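Local coordinates for protein 6-O-methylguanine DNA methyltransferase (Enterococcus faecalis, PDB 2B6C) that is of uncertain function but is predicted to take part in the repair of alkylated DNA, as a member of the AlkD-like family of all-helical proteins, at residues L7-N12 with P35-L40; K42-E47 with Q72-D77; E61-K66 with I76-Q81. All coordinates share one frame; numbering follows the deposited sequence. Where two conformers were deposited one is given.

Contact 1: residues L7-N12 with P35-L40; sequences LQFQKN and PERQAL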
loop_
_atom_site.group_PDB
_atom_site.type_symbol
_atom_site.label_atom_id
_atom_site.label_comp_id
_atom_site.label_asym_id
_atom_site.label_seq_id
_atom_site.Cartn_x
_atom_site.Cartn_y
_atom_site.Cartn_z
ATOM N N LEU B 7 2.545 5.389 -22.039
ATOM C CA LEU B 7 2.494 6.803 -21.701
ATOM C C LEU B 7 3.421 7.586 -22.629
ATOM O O LEU B 7 4.576 7.201 -22.853
ATOM C CB LEU B 7 2.945 6.977 -20.257
ATOM C CG LEU B 7 2.251 7.899 -19.267
ATOM C CD1 LEU B 7 3.289 8.280 -18.280
ATOM C CD2 LEU B 7 1.627 9.131 -19.885
ATOM N N GLN B 8 2.887 8.668 -23.191
ATOM C CA GLN B 8 3.642 9.567 -24.049
ATOM C C GLN B 8 3.473 10.992 -23.577
ATOM O O GLN B 8 2.364 11.508 -23.515
ATOM C CB GLN B 8 3.169 9.482 -25.483
ATOM C CG GLN B 8 3.498 8.178 -26.140
ATOM C CD GLN B 8 4.047 8.371 -27.535
ATOM O OE1 GLN B 8 4.618 7.444 -28.112
ATOM N NE2 GLN B 8 3.896 9.584 -28.084
ATOM N N PHE B 9 4.578 11.626 -23.233
ATOM C CA PHE B 9 4.506 13.005 -22.824
ATOM C C PHE B 9 4.553 13.928 -24.044
ATOM O O PHE B 9 5.204 13.637 -25.050
ATOM C CB PHE B 9 5.610 13.353 -21.841
ATOM C CG PHE B 9 5.540 12.585 -20.546
ATOM C CD1 PHE B 9 6.620 11.813 -20.134
ATOM C CD2 PHE B 9 4.399 12.630 -19.746
ATOM C CE1 PHE B 9 6.563 11.098 -18.932
ATOM C CE2 PHE B 9 4.336 11.920 -18.541
ATOM C CZ PHE B 9 5.414 11.159 -18.144
ATOM N N GLN B 10 3.822 15.031 -23.934
ATOM C CA GLN B 10 3.857 16.092 -24.921
ATOM C C GLN B 10 5.053 16.997 -24.632
ATOM O O GLN B 10 5.273 17.407 -23.492
ATOM C CB GLN B 10 2.548 16.885 -24.867
ATOM C CG GLN B 10 2.113 17.399 -26.219
ATOM C CD GLN B 10 1.970 16.275 -27.257
ATOM O OE1 GLN B 10 2.397 16.427 -28.406
ATOM N NE2 GLN B 10 1.381 15.143 -26.849
ATOM N N LYS B 11 5.822 17.303 -25.669
ATOM C CA LYS B 11 7.025 18.108 -25.523
ATOM C C LYS B 11 6.707 19.583 -25.231
ATOM O O LYS B 11 5.965 20.246 -25.964
ATOM C CB LYS B 11 7.944 17.910 -26.749
ATOM C CG LYS B 11 9.101 18.905 -26.891
ATOM C CD LYS B 11 10.437 18.188 -27.144
ATOM C CE LYS B 11 11.192 17.946 -25.817
ATOM N NZ LYS B 11 12.453 17.135 -25.954
ATOM N N ASN B 12 7.231 20.065 -24.112
ATOM C CA ASN B 12 7.126 21.473 -23.753
ATOM C C ASN B 12 8.527 22.092 -23.774
ATOM O O ASN B 12 9.246 22.042 -22.776
ATOM C CB ASN B 12 6.421 21.669 -22.402
ATOM C CG ASN B 12 6.323 23.149 -21.994
ATOM O OD1 ASN B 12 7.067 24.021 -22.496
ATOM N ND2 ASN B 12 5.393 23.440 -21.083
ATOM N N PRO B 35 4.862 17.429 -10.443
ATOM C CA PRO B 35 3.426 17.333 -10.131
ATOM C C PRO B 35 2.592 17.012 -11.356
ATOM O O PRO B 35 1.689 16.196 -11.269
ATOM C CB PRO B 35 3.081 18.715 -9.541
ATOM C CG PRO B 35 4.412 19.273 -9.077
ATOM C CD PRO B 35 5.411 18.747 -10.073
ATOM N N GLU B 36 2.920 17.597 -12.501
ATOM C CA GLU B 36 2.214 17.279 -13.727
ATOM C C GLU B 36 2.477 15.837 -14.162
ATOM O O GLU B 36 1.551 15.135 -14.562
ATOM C CB GLU B 36 2.570 18.290 -14.805
ATOM C CG GLU B 36 1.938 19.650 -14.540
ATOM C CD GLU B 36 2.953 20.756 -14.401
ATOM O OE1 GLU B 36 3.032 21.612 -15.317
ATOM O OE2 GLU B 36 3.672 20.757 -13.369
ATOM N N ARG B 37 3.729 15.377 -14.034
ATOM C CA ARG B 37 4.109 14.010 -14.429
ATOM C C ARG B 37 3.347 12.971 -13.610
ATOM O O ARG B 37 2.913 11.958 -14.144
ATOM C CB ARG B 37 5.626 13.794 -14.296
ATOM C CG ARG B 37 6.138 12.488 -14.927
ATOM C CD ARG B 37 7.514 12.068 -14.342
ATOM N NE ARG B 37 7.391 11.477 -12.993
ATOM C CZ ARG B 37 7.919 11.984 -11.875
ATOM N NH1 ARG B 37 7.756 11.346 -10.729
ATOM N NH2 ARG B 37 8.635 13.105 -11.891
ATOM N N GLN B 38 3.195 13.257 -12.320
ATOM C CA GLN B 38 2.522 12.386 -11.383
ATOM C C GLN B 38 1.037 12.293 -11.691
ATOM O O GLN B 38 0.471 11.207 -11.681
ATOM C CB GLN B 38 2.788 12.841 -9.958
ATOM C CG GLN B 38 4.246 12.555 -9.511
ATOM C CD GLN B 38 4.693 13.384 -8.291
ATOM O OE1 GLN B 38 3.857 13.949 -7.566
ATOM N NE2 GLN B 38 6.014 13.473 -8.075
ATOM N N ALA B 39 0.409 13.416 -12.031
ATOM C CA ALA B 39 -0.985 13.407 -12.445
ATOM C C ALA B 39 -1.172 12.681 -13.782
ATOM O O ALA B 39 -2.177 11.995 -13.982
ATOM C CB ALA B 39 -1.562 14.857 -12.500
ATOM N N LEU B 40 -0.204 12.816 -14.689
ATOM C CA LEU B 40 -0.317 12.226 -16.027
ATOM C C LEU B 40 -0.050 10.715 -16.041
ATOM O O LEU B 40 -0.547 9.979 -16.897
ATOM C CB LEU B 40 0.637 12.935 -17.003
ATOM C CG LEU B 40 0.536 14.471 -17.160
ATOM C CD1 LEU B 40 1.559 14.943 -18.181
ATOM C CD2 LEU B 40 -0.862 14.962 -17.544
#
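Two first torsions bring Phe9 and Arg37 together. Phe9 holds CG anti to its carbonyl carbon (chi1 -63°), which carries the end of the ring to helix 34-48. Arg37 has CG anti to the backbone N (chi1 -169°), which puts this methylene against the ring. Phe9 CZ meets Arg37 CG at 3.6 Å, and Phe9 CE2 is 4.1 Å from the same carbon. The approach is oblique, and the aliphatic part of the arginine does the touching. Beyond it the chain bends at chi3, and Arg37 NH1 forms a salt bridge with Asp77 of helix 69-81. The ring and guanidinium planes stand 80° apart.

The segment 7-12 is an extended loop that leads into helix 13-22. Asn12 is the N-cap of that helix, and its OD1 accepts from Thr15 N. The loop is thus an irregular N-terminal element laid against a fold built of helices, with no strands. Its Phe9 ring also stacks with Tyr71, whose OH is hydrogen-bonded to Phe9 N.

Leu40 lies one helical turn beyond Arg37, at a more exposed edge. Its CD1 is 4.0 Å from Phe9 CD2, though the exact place of the leucine side chain is doubtful. Leu7 touches the helix backbone instead: its CD2 lies 3.8 Å from Leu40 O.

Contact 2: residues K42-E47 with Q72-D77; sequences KQLLKE and QYVAID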
loop_
_atom_site.group_PDB
_atom_site.type_symbol
_atom_site.label_atom_id
_atom_site.label_comp_id
_atom_site.label_asym_id
_atom_site.label_seq_id
_atom_site.Cartn_x
_atom_site.Cartn_y
_atom_site.Cartn_z
ATOM N N LYS B 42 -0.672 8.708 -13.170
ATOM C CA LYS B 42 -1.485 8.072 -12.149
ATOM C C LYS B 42 -2.166 6.783 -12.627
ATOM O O LYS B 42 -2.047 5.762 -11.958
ATOM C CB LYS B 42 -2.511 9.040 -11.537
ATOM C CG LYS B 42 -3.178 8.502 -10.258
ATOM C CD LYS B 42 -4.397 9.351 -9.862
ATOM C CE LYS B 42 -5.602 8.473 -9.448
ATOM N NZ LYS B 42 -6.831 9.289 -9.094
ATOM N N GLN B 43 -2.827 6.817 -13.784
ATOM C CA GLN B 43 -3.538 5.632 -14.224
ATOM C C GLN B 43 -2.595 4.512 -14.658
ATOM O O GLN B 43 -2.878 3.362 -14.394
ATOM C CB GLN B 43 -4.615 5.929 -15.279
ATOM C CG GLN B 43 -5.779 6.827 -14.793
ATOM C CD GLN B 43 -6.386 6.427 -13.440
ATOM O OE1 GLN B 43 -6.318 7.188 -12.470
ATOM N NE2 GLN B 43 -6.979 5.238 -13.377
ATOM N N LEU B 44 -1.462 4.834 -15.271
ATOM C CA LEU B 44 -0.499 3.798 -15.588
ATOM C C LEU B 44 0.028 3.148 -14.308
ATOM O O LEU B 44 0.198 1.922 -14.255
ATOM C CB LEU B 44 0.668 4.364 -16.446
ATOM C CG LEU B 44 1.864 3.433 -16.648
ATOM C CD1 LEU B 44 1.583 2.485 -17.789
ATOM C CD2 LEU B 44 3.057 4.297 -16.941
ATOM N N LEU B 45 0.299 3.959 -13.280
ATOM C CA LEU B 45 0.814 3.419 -12.033
ATOM C C LEU B 45 -0.241 2.505 -11.390
ATOM O O LEU B 45 0.098 1.466 -10.838
ATOM C CB LEU B 45 1.286 4.532 -11.079
ATOM C CG LEU B 45 2.492 5.337 -11.615
ATOM C CD1 LEU B 45 2.838 6.483 -10.663
ATOM C CD2 LEU B 45 3.726 4.482 -11.837
ATOM N N LYS B 46 -1.507 2.908 -11.466
ATOM C CA LYS B 46 -2.604 2.109 -10.928
ATOM C C LYS B 46 -2.691 0.734 -11.603
ATOM O O LYS B 46 -2.810 -0.279 -10.932
ATOM C CB LYS B 46 -3.929 2.871 -11.050
ATOM C CG LYS B 46 -5.193 2.037 -10.806
ATOM C CD LYS B 46 -6.479 2.837 -11.094
ATOM C CE LYS B 46 -6.696 3.963 -10.104
ATOM N NZ LYS B 46 -8.108 4.466 -10.109
ATOM N N GLU B 47 -2.643 0.688 -12.933
ATOM C CA GLU B 47 -2.805 -0.597 -13.617
ATOM C C GLU B 47 -1.562 -1.484 -13.499
ATOM O O GLU B 47 -1.663 -2.690 -13.640
ATOM C CB GLU B 47 -3.295 -0.432 -15.077
ATOM C CG GLU B 47 -2.257 -0.620 -16.182
ATOM C CD GLU B 47 -2.873 -0.972 -17.537
ATOM O OE1 GLU B 47 -4.098 -0.765 -17.705
ATOM O OE2 GLU B 47 -2.136 -1.455 -18.435
ATOM N N GLN B 72 12.537 7.963 -17.126
ATOM C CA GLN B 72 13.282 7.266 -16.036
ATOM C C GLN B 72 12.553 7.473 -14.725
ATOM O O GLN B 72 12.498 6.554 -13.899
ATOM C CB GLN B 72 14.748 7.707 -15.888
ATOM C CG GLN B 72 15.691 7.195 -16.948
ATOM C CD GLN B 72 15.705 8.050 -18.183
ATOM O OE1 GLN B 72 15.072 7.710 -19.195
ATOM N NE2 GLN B 72 16.440 9.147 -18.135
ATOM N N TYR B 73 11.951 8.655 -14.554
ATOM C CA TYR B 73 11.201 8.957 -13.327
ATOM C C TYR B 73 9.953 8.095 -13.271
ATOM O O TYR B 73 9.582 7.627 -12.191
ATOM C CB TYR B 73 10.773 10.426 -13.234
ATOM C CG TYR B 73 11.884 11.464 -13.274
ATOM C CD1 TYR B 73 13.194 11.153 -12.865
ATOM C CD2 TYR B 73 11.599 12.800 -13.669
ATOM C CE1 TYR B 73 14.192 12.107 -12.892
ATOM C CE2 TYR B 73 12.597 13.770 -13.707
ATOM C CZ TYR B 73 13.894 13.424 -13.297
ATOM O OH TYR B 73 14.878 14.386 -13.298
ATOM N N VAL B 74 9.305 7.912 -14.440
ATOM C CA VAL B 74 8.208 6.971 -14.595
ATOM C C VAL B 74 8.623 5.547 -14.254
ATOM O O VAL B 74 7.958 4.897 -13.449
ATOM C CB VAL B 74 7.506 7.033 -15.995
ATOM C CG1 VAL B 74 6.483 5.876 -16.130
ATOM C CG2 VAL B 74 6.846 8.378 -16.180
ATOM N N ALA B 75 9.730 5.070 -14.824
ATOM C CA ALA B 75 10.268 3.757 -14.464
ATOM C C ALA B 75 10.443 3.534 -12.944
ATOM O O ALA B 75 10.044 2.491 -12.405
ATOM C CB ALA B 75 11.592 3.476 -15.194
ATOM N N ILE B 76 11.055 4.496 -12.270
ATOM C CA ILE B 76 11.335 4.354 -10.825
ATOM C C ILE B 76 10.028 4.413 -10.018
ATOM O O ILE B 76 9.880 3.701 -9.012
ATOM C CB ILE B 76 12.381 5.391 -10.317
ATOM C CG1 ILE B 76 13.664 5.245 -11.150
ATOM C CG2 ILE B 76 12.671 5.140 -8.815
ATOM C CD1 ILE B 76 14.764 6.344 -10.987
ATOM N N ASP B 77 9.064 5.221 -10.481
ATOM C CA ASP B 77 7.721 5.248 -9.863
ATOM C C ASP B 77 7.029 3.887 -10.007
ATOM O O ASP B 77 6.347 3.451 -9.104
ATOM C CB ASP B 77 6.817 6.354 -10.461
ATOM C CG ASP B 77 7.071 7.722 -9.857
ATOM O OD1 ASP B 77 7.763 7.834 -8.801
ATOM O OD2 ASP B 77 6.579 8.709 -10.452
#
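Segments 42-47 and 72-77 are both helical, and their backbones come nearest at Leu45 CA and Asp77 CA, 7.5 Å apart. The first belongs to helix 34-48, which is kinked where the N atoms of Gln43 and Leu44 make no bond to the preceding turn. The second belongs to helix 69-81.

Two adjacent leucines fill the gap, each with its own partner. Leu45 has CG anti to the carbonyl carbon (chi1 -65°), and this places both methyls of the fork against Asp77. CD2 is 3.8 Å from Asp77 C and 3.9 Å from Asp77 CB. CD1 lies 4.0 Å from that same CB. The leucine therefore grips the base of the aspartate and the adjoining backbone, not its carboxylate. Leu44 meets the neighbouring turn, where its CD2 touches Val74 CG1 at 3.9 Å. These two side chains cross at about a right angle, methyl to methyl.

Other parts of the fold close in on the pair. Leu44 also packs on Trp51 and on Tyr63 of helix 53-65, and Val74 packs on Phe9 and Tyr63. On helix 34-48, in one of its two conformers, Lys46 NZ is hydrogen-bonded to Leu120 O of a neighbouring subunit.

The contact itself is made of carbon-to-carbon packing and makes no directional bond of its own. Asp77 shows the division of labour. Its CB serves the apolar seam with Leu45, while its carboxylate is engaged by Arg37. The charged tie between the two helices thus lies about two turns back along helix 34-48 from the leucines.

Contact 3: residues E61-K66 with I76-Q81; sequences EAYYQK and IDLALQ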
loop_
_atom_site.group_PDB
_atom_site.type_symbol
_atom_site.label_atom_id
_atom_site.label_comp_id
_atom_site.label_asym_id
_atom_site.label_seq_id
_atom_site.Cartn_x
_atom_site.Cartn_y
_atom_site.Cartn_z
ATOM N N GLU B 61 11.913 -1.585 -17.540
ATOM C CA GLU B 61 13.037 -1.524 -18.435
ATOM C C GLU B 61 12.744 -0.658 -19.683
ATOM O O GLU B 61 13.558 0.188 -20.030
ATOM C CB GLU B 61 13.522 -2.947 -18.784
ATOM C CG GLU B 61 14.533 -3.021 -19.936
ATOM C CD GLU B 61 15.933 -2.443 -19.595
ATOM O OE1 GLU B 61 16.270 -2.179 -18.402
ATOM O OE2 GLU B 61 16.728 -2.274 -20.545
ATOM N N ALA B 62 11.621 -0.883 -20.363
ATOM C CA ALA B 62 11.268 -0.031 -21.524
ATOM C C ALA B 62 11.172 1.474 -21.219
ATOM O O ALA B 62 11.731 2.273 -21.967
ATOM C CB ALA B 62 10.006 -0.534 -22.239
ATOM N N TYR B 63 10.527 1.871 -20.113
ATOM C CA TYR B 63 10.496 3.301 -19.733
ATOM C C TYR B 63 11.895 3.851 -19.403
ATOM O O TYR B 63 12.217 4.997 -19.729
ATOM C CB TYR B 63 9.527 3.560 -18.574
ATOM C CG TYR B 63 8.072 3.581 -19.017
ATOM C CD1 TYR B 63 7.537 4.696 -19.657
ATOM C CD2 TYR B 63 7.241 2.490 -18.795
ATOM C CE1 TYR B 63 6.221 4.706 -20.096
ATOM C CE2 TYR B 63 5.944 2.481 -19.216
ATOM C CZ TYR B 63 5.423 3.595 -19.871
ATOM O OH TYR B 63 4.113 3.599 -20.287
ATOM N N TYR B 64 12.735 3.036 -18.762
ATOM C CA TYR B 64 14.060 3.505 -18.366
ATOM C C TYR B 64 14.907 3.774 -19.597
ATOM O O TYR B 64 15.709 4.692 -19.622
ATOM C CB TYR B 64 14.759 2.496 -17.442
ATOM C CG TYR B 64 15.760 3.166 -16.517
ATOM C CD1 TYR B 64 15.331 3.773 -15.338
ATOM C CD2 TYR B 64 17.118 3.243 -16.848
ATOM C CE1 TYR B 64 16.227 4.402 -14.501
ATOM C CE2 TYR B 64 18.056 3.893 -15.998
ATOM C CZ TYR B 64 17.596 4.451 -14.828
ATOM O OH TYR B 64 18.467 5.106 -13.964
ATOM N N GLN B 65 14.681 3.005 -20.658
ATOM C CA GLN B 65 15.503 3.160 -21.845
ATOM C C GLN B 65 14.953 4.204 -22.852
ATOM O O GLN B 65 15.611 4.504 -23.838
ATOM C CB GLN B 65 15.791 1.790 -22.483
ATOM C CG GLN B 65 16.393 0.708 -21.504
ATOM C CD GLN B 65 17.672 1.154 -20.711
ATOM O OE1 GLN B 65 18.451 2.017 -21.159
ATOM N NE2 GLN B 65 17.892 0.530 -19.533
ATOM N N LYS B 66 13.782 4.789 -22.581
ATOM C CA LYS B 66 13.281 5.891 -23.397
ATOM C C LYS B 66 14.194 7.118 -23.225
ATOM O O LYS B 66 14.877 7.246 -22.216
ATOM C CB LYS B 66 11.810 6.211 -23.049
ATOM C CG LYS B 66 10.821 5.157 -23.570
ATOM C CD LYS B 66 9.335 5.367 -23.198
ATOM C CE LYS B 66 8.659 6.485 -24.028
ATOM N NZ LYS B 66 8.603 6.291 -25.555
ATOM N N ILE B 76 11.055 4.496 -12.270
ATOM C CA ILE B 76 11.335 4.354 -10.825
ATOM C C ILE B 76 10.028 4.413 -10.018
ATOM O O ILE B 76 9.880 3.701 -9.012
ATOM C CB ILE B 76 12.381 5.391 -10.317
ATOM C CG1 ILE B 76 13.664 5.245 -11.150
ATOM C CG2 ILE B 76 12.671 5.140 -8.815
ATOM C CD1 ILE B 76 14.764 6.344 -10.987
ATOM N N ASP B 77 9.064 5.221 -10.481
ATOM C CA ASP B 77 7.721 5.248 -9.863
ATOM C C ASP B 77 7.029 3.887 -10.007
ATOM O O ASP B 77 6.347 3.451 -9.104
ATOM C CB ASP B 77 6.817 6.354 -10.461
ATOM C CG ASP B 77 7.071 7.722 -9.857
ATOM O OD1 ASP B 77 7.763 7.834 -8.801
ATOM O OD2 ASP B 77 6.579 8.709 -10.452
ATOM N N LEU B 78 7.211 3.221 -11.143
ATOM C CA LEU B 78 6.649 1.876 -11.313
ATOM C C LEU B 78 7.193 0.886 -10.277
ATOM O O LEU B 78 6.444 0.064 -9.715
ATOM C CB LEU B 78 6.892 1.324 -12.728
ATOM C CG LEU B 78 6.033 1.971 -13.813
ATOM C CD1 LEU B 78 6.585 1.624 -15.197
ATOM C CD2 LEU B 78 4.588 1.486 -13.710
ATOM N N ALA B 79 8.489 0.986 -10.031
ATOM C CA ALA B 79 9.161 0.170 -9.056
ATOM C C ALA B 79 8.720 0.563 -7.651
ATOM O O ALA B 79 8.355 -0.289 -6.839
ATOM C CB ALA B 79 10.701 0.297 -9.225
ATOM N N LEU B 80 8.733 1.856 -7.364
ATOM C CA LEU B 80 8.301 2.350 -6.059
ATOM C C LEU B 80 6.858 1.947 -5.696
ATOM O O LEU B 80 6.581 1.542 -4.574
ATOM C CB LEU B 80 8.395 3.867 -6.034
ATOM C CG LEU B 80 9.646 4.460 -5.432
ATOM C CD1 LEU B 80 9.770 5.874 -6.008
ATOM C CD2 LEU B 80 9.434 4.467 -3.895
ATOM N N GLN B 81 5.944 2.100 -6.649
ATOM C CA GLN B 81 4.532 1.731 -6.452
ATOM C C GLN B 81 4.293 0.238 -6.220
ATOM O O GLN B 81 3.307 -0.139 -5.604
ATOM C CB GLN B 81 3.684 2.193 -7.652
ATOM C CG GLN B 81 3.488 3.710 -7.755
ATOM C CD GLN B 81 3.303 4.432 -6.413
ATOM O OE1 GLN B 81 4.259 4.995 -5.850
ATOM N NE2 GLN B 81 2.079 4.437 -5.910
#
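This is a buried apolar contact between two helices that follow each other in the chain, 53-65 and 69-81. A short connection reverses the chain between them, and the helices run roughly antiparallel. The backbones come nearest at Tyr64 CA and Ile76 CA, 8.1 Å apart.

Two neighbouring tyrosines work separately. Tyr63 crosses Leu78 at about a right angle, and the methyl CD1 of the leucine approaches the ring obliquely. It lies 3.8 Å from Tyr63 CD2 and 4.2 Å from Tyr63 CE2. Tyr63 CG is anti to the carbonyl carbon (chi1 -78°), and Leu78 adopts the same kind of first torsion. Tyr64 meets Ile76 more loosely. Ile76 CD1 sits at the edge of the ring, near its plane, 4.3 Å from Tyr64 CE1.

The hydroxyls of both rings find partners elsewhere: Tyr63 OH reaches Leu7 in the 7-12 loop, and Tyr64 OH is hydrogen-bonded to Gln100 O and to Trp110 NE1, which ties this helix to later parts of the chain. Leu78 also packs on Leu45 and Ser48 of helix 34-48, while Ile76 packs on Ala109 and Trp110 of helix 104-120, and helix 69-81 is thus flanked by both.

Along the first helix, Gln65 NE2 makes only weak bonds to the carboxylate of Glu61, one turn earlier. From Gln65 NE2 to Glu61 OE1 the distance is 3.4 Å and the bond nearly straight at 164°, whereas the bond to OE2 is sharply bent at 122°.

An antiparallel helical hairpin, packed against further helices on its flanks, is the kind of arrangement found in the HEAT-like helical arrays of AlkD relatives.

Overall arrangement
The three contacts form one cluster in the N-terminal part of the helical array. Centres lie about 7 Å apart for contacts 2 and 3, 11 Å for contacts 1 and 2, and 14 Å for contacts 1 and 3. Contacts 2 and 3 share Ile76 and Asp77 on helix 69-81, and Leu45 CD2 meets Leu78 CD2 at 3.6 Å between them. The salt bridge from Arg37 NH1 to Asp77 OD2, 2.9 Å, joins contact 1 to both others. Phe9 CZ packs on Val74 CG2 at 3.7 Å. Contacts 1 and 3 are also tied by Leu7 N, 3.0 Å from Tyr63 OH, a probable hydrogen bond. No active site is established here.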